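Local coordinates for Two-component sensor histidine kinase (Nostoc sp., PDB 6OZB), which probably senses light through a GAF domain that carries a covalently bound phycoerythrobilin, and probably passes the signal on as a sensor histidine kinase, at residues Q15-V18 and L19-I22; A183-M186 and I187-Q190; S137-V140 and E141-T144; R174-S177 and E178-E182; S29-L32 and E33-I36. The protein carries 1 engineered substitution. One frame throughout, in Å; residues are numbered along the deposited sequence.

Interaction 1 of 5, residues Q15-V18 and L19-I22; sequences QESV and LRRI
Arg-20 folds back over the preceding turn of its helix, onto Glu-16 and Ser-17. Its CB lies 3.6 Å from Glu-16 O, the carbonyl oxygen that also accepts the bond from Arg-20 N. Arg-20 CG comes still closer, 3.4 Å from Glu-16 O. The chain then bends at CD (chi3 -62°), which lays the guanidinium across the backbone instead of sending it straight out. One face of this group covers Glu-16 O and Ser-17 CA, both toward its rim. At the tip, Arg-20 NH2 meets Ser-17 CB and Arg-20 NH1 meets Glu-16 CB, each at 3.7 Å. The charges of Glu-16 and Arg-20 do not touch directly. A water at the guanidinium edge links them instead, accepting from Arg-20 NH1 and donating to Glu-16 OE1. One residue on, Arg-21 runs extended, and its NE makes a weak bond of 3.4 Å to Ser-17 OG. These contacts, three and four residues apart, lie on the more exposed side of helix 12-27. The other side is buried between two helices: Gln-15 rests on Ala-183 and Met-186 of helix 178-201, Val-18 on Leu-46 of helix 32-47, and Ile-22 reaches both.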
loop_
_atom_site.group_PDB
_atom_site.type_symbol
_atom_site.label_atom_id
_atom_site.label_comp_id
_atom_site.label_asym_id
_atom_site.label_seq_id
_atom_site.Cartn_x
_atom_site.Cartn_y
_atom_site.Cartn_z
ATOM N N GLN C 15 -22.985 -12.627 10.471
ATOM C CA GLN C 15 -22.844 -11.325 11.162
ATOM C C GLN C 15 -24.230 -10.833 11.604
ATOM O O GLN C 15 -24.377 -10.244 12.667
ATOM C CB GLN C 15 -22.177 -10.227 10.316
ATOM C CG GLN C 15 -23.014 -9.669 9.185
ATOM C CD GLN C 15 -22.277 -8.658 8.299
ATOM O OE1 GLN C 15 -22.876 -7.713 7.791
ATOM N NE2 GLN C 15 -21.006 -8.869 8.088
ATOM N N GLU C 16 -25.243 -11.083 10.787
ATOM C CA GLU C 16 -26.605 -10.648 11.093
ATOM C C GLU C 16 -27.090 -11.330 12.382
ATOM O O GLU C 16 -27.744 -10.726 13.232
ATOM C CB GLU C 16 -27.531 -10.943 9.922
ATOM C CG GLU C 16 -27.289 -10.023 8.727
ATOM C CD GLU C 16 -27.445 -8.544 9.071
ATOM O OE1 GLU C 16 -28.430 -8.180 9.755
ATOM O OE2 GLU C 16 -26.576 -7.745 8.658
ATOM N N SER C 17 -26.745 -12.599 12.532
ATOM C CA SER C 17 -27.180 -13.340 13.701
ATOM C C SER C 17 -26.451 -12.840 14.961
ATOM O O SER C 17 -27.047 -12.782 16.029
ATOM C CB SER C 17 -26.923 -14.828 13.493
ATOM O OG SER C 17 -27.110 -15.536 14.698
ATOM N N VAL C 18 -25.188 -12.457 14.840
ATOM C CA VAL C 18 -24.474 -11.859 15.966
ATOM C C VAL C 18 -25.144 -10.567 16.434
ATOM O O VAL C 18 -25.273 -10.312 17.634
ATOM C CB VAL C 18 -23.000 -11.568 15.608
ATOM C CG1 VAL C 18 -22.335 -10.725 16.685
ATOM C CG2 VAL C 18 -22.239 -12.871 15.428
ATOM N N LEU C 19 -25.558 -9.743 15.487
ATOM C CA LEU C 19 -26.207 -8.484 15.838
ATOM C C LEU C 19 -27.528 -8.734 16.540
ATOM O O LEU C 19 -27.854 -8.050 17.501
ATOM C CB LEU C 19 -26.471 -7.662 14.583
ATOM C CG LEU C 19 -25.265 -7.065 13.832
ATOM C CD1 LEU C 19 -25.739 -5.832 13.107
ATOM C CD2 LEU C 19 -24.064 -6.765 14.662
ATOM N N ARG C 20 -28.292 -9.712 16.042
ATOM C CA ARG C 20 -29.579 -10.060 16.627
ATOM C C ARG C 20 -29.395 -10.570 18.030
ATOM O O ARG C 20 -30.201 -10.290 18.894
ATOM C CB ARG C 20 -30.312 -11.098 15.782
ATOM C CG ARG C 20 -30.909 -10.548 14.473
ATOM C CD ARG C 20 -31.889 -11.499 13.861
ATOM N NE ARG C 20 -31.280 -12.770 13.478
ATOM C CZ ARG C 20 -30.760 -13.068 12.289
ATOM N NH1 ARG C 20 -30.757 -12.186 11.306
ATOM N NH2 ARG C 20 -30.252 -14.277 12.078
ATOM N N ARG C 21 -28.319 -11.320 18.262
ATOM C CA ARG C 21 -28.112 -11.889 19.578
ATOM C C ARG C 21 -27.736 -10.778 20.581
ATOM O O ARG C 21 -28.124 -10.830 21.736
ATOM C CB ARG C 21 -27.054 -12.977 19.505
ATOM C CG ARG C 21 -27.550 -14.258 18.822
ATOM C CD ARG C 21 -26.387 -15.273 18.691
ATOM N NE ARG C 21 -26.780 -16.473 17.953
ATOM C CZ ARG C 21 -27.527 -17.455 18.465
ATOM N NH1 ARG C 21 -27.970 -17.381 19.714
ATOM N NH2 ARG C 21 -27.843 -18.512 17.723
ATOM N N ILE C 22 -27.008 -9.753 20.149
ATOM C CA ILE C 22 -26.738 -8.620 21.034
ATOM C C ILE C 22 -28.028 -7.898 21.364
ATOM O O ILE C 22 -28.280 -7.571 22.509
ATOM C CB ILE C 22 -25.735 -7.589 20.418
ATOM C CG1 ILE C 22 -24.378 -8.229 20.187
ATOM C CG2 ILE C 22 -25.563 -6.392 21.340
ATOM C CD1 ILE C 22 -23.453 -7.365 19.309
HETATM O O HOH W 1 -30.989 -9.229 10.912
#

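Interaction 2 of 5, residues A183-M186 and I187-Q190; sequences AMQM and IVDQ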
loop_
_atom_site.group_PDB
_atom_site.type_symbol
_atom_site.label_atom_id
_atom_site.label_comp_id
_atom_site.label_asym_id
_atom_site.label_seq_id
_atom_site.Cartn_x
_atom_site.Cartn_y
_atom_site.Cartn_z
ATOM N N ALA C 183 -18.148 -6.289 8.947
ATOM C CA ALA C 183 -18.738 -7.058 10.040
ATOM C C ALA C 183 -18.343 -6.515 11.401
ATOM O O ALA C 183 -19.192 -6.344 12.271
ATOM C CB ALA C 183 -18.339 -8.515 9.939
ATOM N N MET C 184 -17.055 -6.260 11.594
ATOM C CA MET C 184 -16.576 -5.688 12.845
ATOM C C MET C 184 -17.229 -4.335 13.103
ATOM O O MET C 184 -17.559 -3.997 14.244
ATOM C CB MET C 184 -15.044 -5.588 12.820
ATOM C CG MET C 184 -14.427 -6.940 12.968
ATOM S SD MET C 184 -12.657 -6.842 12.955
ATOM C CE MET C 184 -12.321 -6.317 14.630
ATOM N N GLN C 185 -17.450 -3.576 12.042
ATOM C CA GLN C 185 -18.004 -2.221 12.182
ATOM C C GLN C 185 -19.448 -2.285 12.660
ATOM O O GLN C 185 -19.873 -1.500 13.508
ATOM C CB GLN C 185 -17.921 -1.446 10.877
ATOM C CG GLN C 185 -18.369 0.047 11.028
ATOM C CD GLN C 185 -17.469 0.814 11.967
ATOM O OE1 GLN C 185 -16.261 0.843 11.785
ATOM N NE2 GLN C 185 -18.047 1.402 13.004
ATOM N N MET C 186 -20.210 -3.221 12.120
ATOM C CA MET C 186 -21.599 -3.384 12.542
ATOM C C MET C 186 -21.653 -3.855 13.998
ATOM O O MET C 186 -22.522 -3.450 14.757
ATOM C CB MET C 186 -22.344 -4.342 11.617
ATOM C CG MET C 186 -22.415 -3.892 10.183
ATOM S SD MET C 186 -23.654 -4.827 9.278
ATOM C CE MET C 186 -23.651 -6.409 10.135
ATOM N N ILE C 187 -20.735 -4.730 14.373
ATOM C CA ILE C 187 -20.669 -5.204 15.747
ATOM C C ILE C 187 -20.333 -4.080 16.728
ATOM O O ILE C 187 -20.975 -3.958 17.781
ATOM C CB ILE C 187 -19.639 -6.343 15.899
ATOM C CG1 ILE C 187 -20.186 -7.582 15.171
ATOM C CG2 ILE C 187 -19.366 -6.648 17.348
ATOM C CD1 ILE C 187 -19.095 -8.610 14.773
ATOM N N VAL C 188 -19.342 -3.245 16.418
ATOM C CA VAL C 188 -19.074 -2.138 17.337
ATOM C C VAL C 188 -20.206 -1.110 17.315
ATOM O O VAL C 188 -20.482 -0.513 18.353
ATOM C CB VAL C 188 -17.693 -1.446 17.082
ATOM C CG1 VAL C 188 -16.570 -2.483 17.224
ATOM C CG2 VAL C 188 -17.599 -0.751 15.752
ATOM N N ASP C 189 -20.898 -0.921 16.183
ATOM C CA ASP C 189 -22.071 -0.030 16.140
ATOM C C ASP C 189 -23.190 -0.561 17.043
ATOM O O ASP C 189 -23.857 0.202 17.744
ATOM C CB ASP C 189 -22.610 0.114 14.727
ATOM C CG ASP C 189 -21.707 0.965 13.823
ATOM O OD1 ASP C 189 -20.767 1.620 14.339
ATOM O OD2 ASP C 189 -21.934 0.951 12.591
ATOM N N GLN C 190 -23.386 -1.879 17.036
ATOM C CA GLN C 190 -24.419 -2.497 17.870
ATOM C C GLN C 190 -24.036 -2.449 19.350
ATOM O O GLN C 190 -24.890 -2.248 20.206
ATOM C CB GLN C 190 -24.676 -3.949 17.431
ATOM C CG GLN C 190 -25.873 -4.633 18.160
ATOM C CD GLN C 190 -27.208 -3.948 17.869
ATOM O OE1 GLN C 190 -27.801 -4.118 16.807
ATOM N NE2 GLN C 190 -27.667 -3.132 18.811
#
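Gln-185 and Asp-189 cross obliquely, one turn apart on the same helix, with amide and carboxylate planes 49° apart. The glutamine chain turns at CG (chi2 63°), and this carries the amide forward along the helix to its partner. Gln-185 NE2 donates to Asp-189 OD1 at 3.0 Å. The oxygen lies in the amide plane, while the nitrogen approaches it from above the carboxylate plane, 40° out. The other end of the amide is also held: Gln-185 OE1 accepts from Arg-102 NH1. The amide is therefore gripped at both ends and its rotation is fixed. A leucine here would probably leave both Asp-189 and Arg-102 without this partner and free their ends to turn. The pairing lies on helix 178-201, a long helix that packs against the central antiparallel sheet of the GAF domain. Val-188 CG2 touches the same amide, 3.5 Å from Gln-185 NE2 and 3.3 Å from Gln-185 O, and the side chain goes on to touch Ala-154, Ile-156 and Leu-166 of the sheet. Ile-187 leans back along the helix, its CG1 3.3 Å from Ala-183 O, and packs on Leu-166 and on Val-43 and Leu-46 of helix 32-47. Met-186 faces helix 12-27, where it meets Gln-15 and Glu-16.

Interaction 3 of 5, residues S137-V140 and E141-T144; sequences SCHV and EYLT. With PEB (phycoerythrobilin), chain F.
Val-140 O takes the backbone N of Thr-144 at 2.9 Å, and Thr-144 OG1 lies 3.0 Å from the same oxygen. Val-140 and Thr-144 lie side by side on the flank of the helix away from the chromophore. The other flank holds phycoerythrobilin. Cys-138 SG is joined covalently to its CAA, a thioether link that fixes the ring A end. His-139 has CG anti to the backbone N (chi1 -169°), which slides the imidazole between helix and bilin. One ring face carries the bilin methine CHB over its centre, 3.6 Å above the plane. The opposite face has Leu-143 CD1 near its rim. His-139 NE2 donates to the propionate oxygen O2C of the bilin at 2.9 Å. Tyr-142 lies between the two ends of the bilin. Tyr-142 CD2 is 3.0 Å from the ring A oxygen OA and Tyr-142 CE1 is 3.8 Å from C3D of ring D; the hydroxyl is hydrogen-bonded to Asp-87 OD2. Replacing it with an alanine would probably leave Asp-87 without this hydroxyl and open a gap beside C3D of ring D. Arg-133 NH2 and Asp-136 N also bond the bilin. The adjacent Cys and His, one tethering the bilin and one stacked on it, are characteristic of bilin-binding GAF domains of the cyanobacterial phytochrome family.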
loop_
_atom_site.group_PDB
_atom_site.type_symbol
_atom_site.label_atom_id
_atom_site.label_comp_id
_atom_site.label_asym_id
_atom_site.label_seq_id
_atom_site.Cartn_x
_atom_site.Cartn_y
_atom_site.Cartn_z
ATOM N N SER C 137 7.846 0.016 14.016
ATOM C CA SER C 137 8.522 -1.178 14.518
ATOM C C SER C 137 8.174 -1.467 15.978
ATOM O O SER C 137 8.167 -2.621 16.400
ATOM C CB SER C 137 10.039 -1.043 14.371
ATOM O OG SER C 137 10.523 0.081 15.082
ATOM N N CYS C 138 7.884 -0.436 16.758
ATOM C CA CYS C 138 7.561 -0.671 18.171
ATOM C C CYS C 138 6.304 -1.516 18.276
ATOM O O CYS C 138 6.230 -2.420 19.096
ATOM C CB CYS C 138 7.374 0.637 18.934
ATOM S SG CYS C 138 7.138 0.397 20.712
ATOM N N HIS C 139 5.320 -1.228 17.431
ATOM C CA HIS C 139 4.055 -1.938 17.448
ATOM C C HIS C 139 4.230 -3.367 16.896
ATOM O O HIS C 139 3.637 -4.309 17.422
ATOM C CB HIS C 139 2.996 -1.142 16.665
ATOM C CG HIS C 139 1.597 -1.641 16.837
ATOM N ND1 HIS C 139 1.089 -2.061 18.052
ATOM C CD2 HIS C 139 0.594 -1.773 15.943
ATOM C CE1 HIS C 139 -0.166 -2.447 17.886
ATOM N NE2 HIS C 139 -0.492 -2.278 16.618
ATOM N N VAL C 140 5.070 -3.539 15.878
ATOM C CA VAL C 140 5.372 -4.884 15.393
ATOM C C VAL C 140 5.968 -5.714 16.523
ATOM O O VAL C 140 5.603 -6.868 16.715
ATOM C CB VAL C 140 6.335 -4.867 14.212
ATOM C CG1 VAL C 140 7.108 -6.205 14.089
ATOM C CG2 VAL C 140 5.572 -4.604 12.996
ATOM N N GLU C 141 6.920 -5.123 17.229
ATOM C CA GLU C 141 7.620 -5.834 18.307
ATOM C C GLU C 141 6.654 -6.182 19.448
ATOM O O GLU C 141 6.743 -7.247 20.049
ATOM C CB GLU C 141 8.818 -4.992 18.799
ATOM C CG GLU C 141 9.989 -4.987 17.776
ATOM C CD GLU C 141 10.975 -3.825 17.934
ATOM O OE1 GLU C 141 11.103 -3.280 19.052
ATOM O OE2 GLU C 141 11.633 -3.467 16.927
ATOM N N TYR C 142 5.720 -5.281 19.723
ATOM C CA TYR C 142 4.688 -5.466 20.733
ATOM C C TYR C 142 3.832 -6.690 20.409
ATOM O O TYR C 142 3.569 -7.535 21.275
ATOM C CB TYR C 142 3.848 -4.210 20.765
ATOM C CG TYR C 142 2.738 -4.074 21.788
ATOM C CD1 TYR C 142 1.431 -4.400 21.465
ATOM C CD2 TYR C 142 2.993 -3.533 23.039
ATOM C CE1 TYR C 142 0.398 -4.215 22.391
ATOM C CE2 TYR C 142 1.979 -3.342 23.966
ATOM C CZ TYR C 142 0.691 -3.680 23.637
ATOM O OH TYR C 142 -0.296 -3.479 24.572
ATOM N N LEU C 143 3.407 -6.790 19.152
ATOM C CA LEU C 143 2.560 -7.909 18.723
ATOM C C LEU C 143 3.386 -9.211 18.695
ATOM O O LEU C 143 2.939 -10.255 19.172
ATOM C CB LEU C 143 1.933 -7.620 17.353
ATOM C CG LEU C 143 0.929 -6.469 17.280
ATOM C CD1 LEU C 143 0.501 -6.175 15.820
ATOM C CD2 LEU C 143 -0.284 -6.732 18.096
ATOM N N THR C 144 4.587 -9.145 18.134
ATOM C CA THR C 144 5.434 -10.322 18.056
ATOM C C THR C 144 5.734 -10.889 19.472
ATOM O O THR C 144 5.818 -12.093 19.647
ATOM C CB THR C 144 6.734 -10.021 17.287
ATOM O OG1 THR C 144 6.410 -9.630 15.953
ATOM C CG2 THR C 144 7.607 -11.255 17.224
HETATM C CHC PEB F . -2.260 -1.338 21.566
HETATM N NC PEB F . -1.061 0.037 19.816
HETATM C C1C PEB F . -1.318 0.687 18.648
HETATM C C2C PEB F . -2.639 0.528 18.308
HETATM C C3C PEB F . -3.234 -0.234 19.290
HETATM C C4C PEB F . -2.229 -0.534 20.235
HETATM C CMC PEB F . -4.711 -0.580 19.241
HETATM C CAC PEB F . -3.265 1.146 17.013
HETATM C CBC PEB F . -2.853 0.357 15.781
HETATM C CGC PEB F . -3.702 -0.885 15.700
HETATM O O1C PEB F . -4.958 -0.754 15.647
HETATM O O2C PEB F . -3.173 -2.036 15.673
HETATM N ND PEB F . -3.431 -3.296 20.727
HETATM C C1D PEB F . -3.460 -2.137 21.713
HETATM C C2D PEB F . -3.438 -2.808 23.005
HETATM C C3D PEB F . -3.372 -4.177 22.867
HETATM C C4D PEB F . -3.386 -4.565 21.504
HETATM C CMD PEB F . -3.373 -2.037 24.351
HETATM C CAD PEB F . -3.196 -5.146 24.050
HETATM C CBD PEB F . -3.931 -6.301 24.070
HETATM O OD PEB F . -3.372 -5.691 21.030
HETATM N NA PEB F . 3.569 0.753 21.677
HETATM C C1A PEB F . 4.131 0.249 22.882
HETATM C C2A PEB F . 5.336 1.073 23.254
HETATM C C3A PEB F . 5.480 2.160 22.200
HETATM C C4A PEB F . 4.321 1.901 21.217
HETATM C CMA PEB F . 5.243 1.645 24.703
HETATM C CBA PEB F . 8.038 2.416 22.275
HETATM O OA PEB F . 3.672 -0.693 23.507
HETATM C CHA PEB F . 4.164 2.618 20.067
HETATM C CAA PEB F . 6.785 2.224 21.400
HETATM N NB PEB F . 1.717 1.715 19.342
HETATM C C1B PEB F . 2.982 2.429 19.121
HETATM C C2B PEB F . 3.009 3.024 17.807
HETATM C C3B PEB F . 1.770 2.688 17.173
HETATM C C4B PEB F . 0.924 1.870 18.112
HETATM C CHB PEB F . -0.329 1.438 17.754
HETATM C CMB PEB F . 4.135 3.834 17.249
HETATM C CAB PEB F . 1.349 3.086 15.774
HETATM C CBB PEB F . 1.636 1.937 14.832
HETATM C CGB PEB F . 1.342 2.486 13.434
HETATM O O1B PEB F . 0.147 2.804 13.159
HETATM O O2B PEB F . 2.274 2.643 12.609
HETATM O O HOH W 2 11.111 -0.449 17.752
#

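Interaction 4 of 5, residues R174-S177 and E178-E182; sequences RTVS and EDELE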
loop_
_atom_site.group_PDB
_atom_site.type_symbol
_atom_site.label_atom_id
_atom_site.label_comp_id
_atom_site.label_asym_id
_atom_site.label_seq_id
_atom_site.Cartn_x
_atom_site.Cartn_y
_atom_site.Cartn_z
ATOM N N ARG C 174 -2.708 -13.978 8.144
ATOM C CA ARG C 174 -3.933 -14.062 7.370
ATOM C C ARG C 174 -4.198 -12.775 6.638
ATOM O O ARG C 174 -3.565 -11.763 6.915
ATOM C CB ARG C 174 -5.113 -14.437 8.247
ATOM C CG ARG C 174 -5.354 -13.535 9.390
ATOM C CD ARG C 174 -6.514 -14.097 10.209
ATOM N NE ARG C 174 -7.211 -13.078 10.953
ATOM C CZ ARG C 174 -8.377 -12.549 10.594
ATOM N NH1 ARG C 174 -8.990 -12.940 9.481
ATOM N NH2 ARG C 174 -8.925 -11.620 11.362
ATOM N N THR C 175 -5.068 -12.865 5.642
ATOM C CA THR C 175 -5.533 -11.693 4.899
ATOM C C THR C 175 -6.857 -11.257 5.477
ATOM O O THR C 175 -7.629 -12.080 5.949
ATOM C CB THR C 175 -5.708 -11.977 3.411
ATOM O OG1 THR C 175 -6.661 -13.022 3.260
ATOM C CG2 THR C 175 -4.387 -12.377 2.774
ATOM N N VAL C 176 -7.135 -9.961 5.421
ATOM C CA VAL C 176 -8.376 -9.446 5.945
ATOM C C VAL C 176 -9.074 -8.661 4.866
ATOM O O VAL C 176 -8.498 -7.757 4.262
ATOM C CB VAL C 176 -8.134 -8.561 7.211
ATOM C CG1 VAL C 176 -9.448 -7.982 7.729
ATOM C CG2 VAL C 176 -7.427 -9.342 8.278
ATOM N N SER C 177 -10.323 -9.038 4.625
ATOM C CA SER C 177 -11.146 -8.451 3.583
ATOM C C SER C 177 -11.983 -7.291 4.088
ATOM O O SER C 177 -12.211 -7.137 5.288
ATOM C CB SER C 177 -12.100 -9.495 3.016
ATOM O OG SER C 177 -13.120 -9.785 3.975
ATOM N N GLU C 178 -12.481 -6.498 3.151
ATOM C CA GLU C 178 -13.416 -5.429 3.478
ATOM C C GLU C 178 -14.637 -5.961 4.199
ATOM O O GLU C 178 -15.127 -5.333 5.130
ATOM C CB GLU C 178 -13.863 -4.720 2.210
ATOM C CG GLU C 178 -12.736 -4.047 1.438
ATOM C CD GLU C 178 -12.316 -2.722 2.045
ATOM O OE1 GLU C 178 -11.471 -2.034 1.428
ATOM O OE2 GLU C 178 -12.832 -2.361 3.130
ATOM N N ASP C 179 -15.119 -7.125 3.775
ATOM C CA ASP C 179 -16.318 -7.708 4.367
ATOM C C ASP C 179 -16.137 -7.989 5.846
ATOM O O ASP C 179 -17.071 -7.818 6.634
ATOM C CB ASP C 179 -16.710 -8.996 3.645
ATOM C CG ASP C 179 -17.426 -8.740 2.328
ATOM O OD1 ASP C 179 -17.560 -7.561 1.917
ATOM O OD2 ASP C 179 -17.873 -9.734 1.714
ATOM N N GLU C 180 -14.946 -8.436 6.230
ATOM C CA GLU C 180 -14.635 -8.678 7.629
ATOM C C GLU C 180 -14.580 -7.372 8.401
ATOM O O GLU C 180 -15.052 -7.316 9.534
ATOM C CB GLU C 180 -13.326 -9.439 7.792
ATOM C CG GLU C 180 -12.899 -9.605 9.256
ATOM C CD GLU C 180 -11.739 -10.603 9.432
ATOM O OE1 GLU C 180 -11.568 -11.492 8.573
ATOM O OE2 GLU C 180 -11.013 -10.501 10.444
ATOM N N LEU C 181 -14.041 -6.312 7.809
ATOM C CA LEU C 181 -14.050 -5.041 8.531
ATOM C C LEU C 181 -15.462 -4.539 8.681
ATOM O O LEU C 181 -15.787 -3.948 9.695
ATOM C CB LEU C 181 -13.241 -3.934 7.856
ATOM C CG LEU C 181 -11.737 -4.010 7.836
ATOM C CD1 LEU C 181 -11.238 -2.668 7.303
ATOM C CD2 LEU C 181 -11.190 -4.296 9.222
ATOM N N GLU C 182 -16.276 -4.745 7.654
ATOM C CA GLU C 182 -17.656 -4.270 7.661
ATOM C C GLU C 182 -18.401 -4.991 8.785
ATOM O O GLU C 182 -19.177 -4.376 9.503
ATOM C CB GLU C 182 -18.317 -4.494 6.296
ATOM C CG GLU C 182 -19.795 -4.143 6.241
ATOM C CD GLU C 182 -20.437 -4.525 4.914
ATOM O OE1 GLU C 182 -19.757 -4.431 3.869
ATOM O OE2 GLU C 182 -21.617 -4.932 4.924
HETATM O O HOH W 3 -11.182 -11.499 5.767
#
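Ser-177 OG stands between its backbone N and carbonyl carbon (chi1 72°), a torsion that lets it meet Glu-180 N, while Glu-180 CG lies anti to the backbone N (chi1 175°) and the chain runs extended to reach Arg-174. Ser-177 is the N-cap of helix 178-201: its OG accepts from Glu-180 N at 3.2 Å. Arg-174 comes from the opposite direction and grips the carboxylate end-on. Arg-174 NH2 meets Glu-180 OE2 at 2.5 Å, a very short bond, and Arg-174 NH1 meets Glu-180 OE1 at 3.1 Å. Each oxygen uses its syn lone pair, and the two flat groups are nearly coplanar, 9° apart. Val-176 packs beside this salt bridge, its CG2 over one guanidinium face and its CG1 3.9 Å from Glu-180 CD. Both valine and arginine rest on Val-152 of strand 150-158. Thr-175 packs on Asp-136 of the second subunit. A water replaces the second bond of a capping box, accepting from Ser-177 N and donating to Glu-180 OE1, each at 2.8 Å.

Interaction 5 of 5, residues S29-L32 and E33-I36; sequences SLEL and EDII
Leu-32 and Ile-36 meet one helical turn apart, with Leu-32 CG 3.7 Å from Ile-36 CD1. The leucine has CG anti to its backbone N (chi1 177°), which lays it forward along the helix over the isoleucine tip. A second apolar pair straddles the helix start: Leu-30 CB is 3.8 Å from Ile-35 CG1. Backbone bonds hold these pairs in place. Within the first pair, Ile-36 N donates to Leu-32 O at 2.9 Å. Glu-31 is the N-cap residue, and its O accepts from Ile-35 N at 3.0 Å and, weakly, from Asp-34 N. Waters bridge the polar side. One accepts from Glu-31 N and donates to Asp-34 OD2 at 2.7 Å, and so links the aspartate to the N-cap amide. Another donates to both Glu-31 OE1 and Glu-33 OE2, which are 4.3 Å apart, and probably eases the repulsion between them. The acids gather at a helix N terminus, where the dipole would favour negative charge. Further back, Ser-29 takes a positive phi in the Schellman motif that ends helix 12-27. The turn thus joins two helices: Leu-30 and Ile-35 pack on Arg-25 of helix 12-27, Ile-35 also on Ile-26, while Leu-32 reaches Ile-195 and Ser-198 of helix 178-201.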
loop_
_atom_site.group_PDB
_atom_site.type_symbol
_atom_site.label_atom_id
_atom_site.label_comp_id
_atom_site.label_asym_id
_atom_site.label_seq_id
_atom_site.Cartn_x
_atom_site.Cartn_y
_atom_site.Cartn_z
ATOM N N SER C 29 -32.826 -6.721 29.137
ATOM C CA SER C 29 -32.285 -5.852 30.188
ATOM C C SER C 29 -31.098 -6.426 30.964
ATOM O O SER C 29 -30.937 -6.174 32.158
ATOM C CB SER C 29 -33.404 -5.502 31.175
ATOM O OG SER C 29 -34.421 -4.728 30.541
ATOM N N LEU C 30 -30.242 -7.179 30.282
ATOM C CA LEU C 30 -28.999 -7.624 30.907
ATOM C C LEU C 30 -28.103 -6.434 31.238
ATOM O O LEU C 30 -28.140 -5.398 30.564
ATOM C CB LEU C 30 -28.256 -8.600 30.012
ATOM C CG LEU C 30 -28.660 -10.067 29.957
ATOM C CD1 LEU C 30 -30.080 -10.283 29.659
ATOM C CD2 LEU C 30 -27.749 -10.787 28.942
ATOM N N GLU C 31 -27.343 -6.582 32.313
ATOM C CA GLU C 31 -26.303 -5.627 32.677
ATOM C C GLU C 31 -25.322 -5.525 31.523
ATOM O O GLU C 31 -25.023 -6.520 30.860
ATOM C CB GLU C 31 -25.574 -6.072 33.947
ATOM C CG GLU C 31 -26.422 -6.089 35.177
ATOM C CD GLU C 31 -26.880 -4.703 35.560
ATOM O OE1 GLU C 31 -26.010 -3.875 35.886
ATOM O OE2 GLU C 31 -28.089 -4.427 35.496
ATOM N N LEU C 32 -24.847 -4.316 31.266
ATOM C CA LEU C 32 -23.952 -4.077 30.156
ATOM C C LEU C 32 -22.735 -5.005 30.197
ATOM O O LEU C 32 -22.326 -5.557 29.178
ATOM C CB LEU C 32 -23.496 -2.632 30.191
ATOM C CG LEU C 32 -22.483 -2.212 29.132
ATOM C CD1 LEU C 32 -23.052 -2.405 27.738
ATOM C CD2 LEU C 32 -22.051 -0.751 29.345
ATOM N N GLU C 33 -22.173 -5.199 31.375
ATOM C CA GLU C 33 -20.987 -6.074 31.491
ATOM C C GLU C 33 -21.292 -7.486 31.000
ATOM O O GLU C 33 -20.456 -8.109 30.343
ATOM C CB GLU C 33 -20.454 -6.124 32.939
ATOM C CG GLU C 33 -19.941 -4.785 33.479
ATOM C CD GLU C 33 -21.035 -3.827 33.946
ATOM O OE1 GLU C 33 -20.674 -2.704 34.361
ATOM O OE2 GLU C 33 -22.238 -4.176 33.888
ATOM N N ASP C 34 -22.505 -7.966 31.267
ATOM C CA ASP C 34 -22.898 -9.298 30.800
ATOM C C ASP C 34 -23.171 -9.329 29.308
ATOM O O ASP C 34 -22.897 -10.329 28.648
ATOM C CB ASP C 34 -24.125 -9.787 31.553
ATOM C CG ASP C 34 -23.866 -9.974 33.019
ATOM O OD1 ASP C 34 -22.710 -10.243 33.391
ATOM O OD2 ASP C 34 -24.814 -9.802 33.805
ATOM N N ILE C 35 -23.722 -8.248 28.762
ATOM C CA ILE C 35 -23.889 -8.175 27.327
ATOM C C ILE C 35 -22.536 -8.239 26.630
ATOM O O ILE C 35 -22.377 -8.907 25.616
ATOM C CB ILE C 35 -24.605 -6.877 26.878
ATOM C CG1 ILE C 35 -26.005 -6.812 27.493
ATOM C CG2 ILE C 35 -24.671 -6.829 25.387
ATOM C CD1 ILE C 35 -26.759 -5.591 27.155
ATOM N N ILE C 36 -21.568 -7.510 27.166
ATOM C CA ILE C 36 -20.249 -7.433 26.545
ATOM C C ILE C 36 -19.510 -8.766 26.635
ATOM O O ILE C 36 -18.905 -9.200 25.661
ATOM C CB ILE C 36 -19.417 -6.316 27.187
ATOM C CG1 ILE C 36 -19.951 -4.972 26.730
ATOM C CG2 ILE C 36 -18.005 -6.383 26.791
ATOM C CD1 ILE C 36 -19.506 -3.850 27.638
HETATM O O HOH W 4 -27.441 -9.225 33.633
HETATM O O HOH W 5 -23.585 -4.158 36.293
#

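In the fold
From the N terminus, interaction 1 comes first, on helix 12-27. Interaction 5 follows at the turn into helix 32-47 and touches it through Ile-22 and Ile-35. The chain then builds much of the sheet before interaction 3, on the chromophore side. Interactions 4 and 2 adjoin, at the start and in the body of helix 178-201. All five are local, so none closes a long loop, and they run in series without nesting or crossing. Space brings the ends of the chain together: interaction 2 packs on interaction 1, which joins the first and last helices. Interaction 3 lies across the chain's centre from interactions 1, 2 and 5, its centre about 33 Å from that of interaction 1.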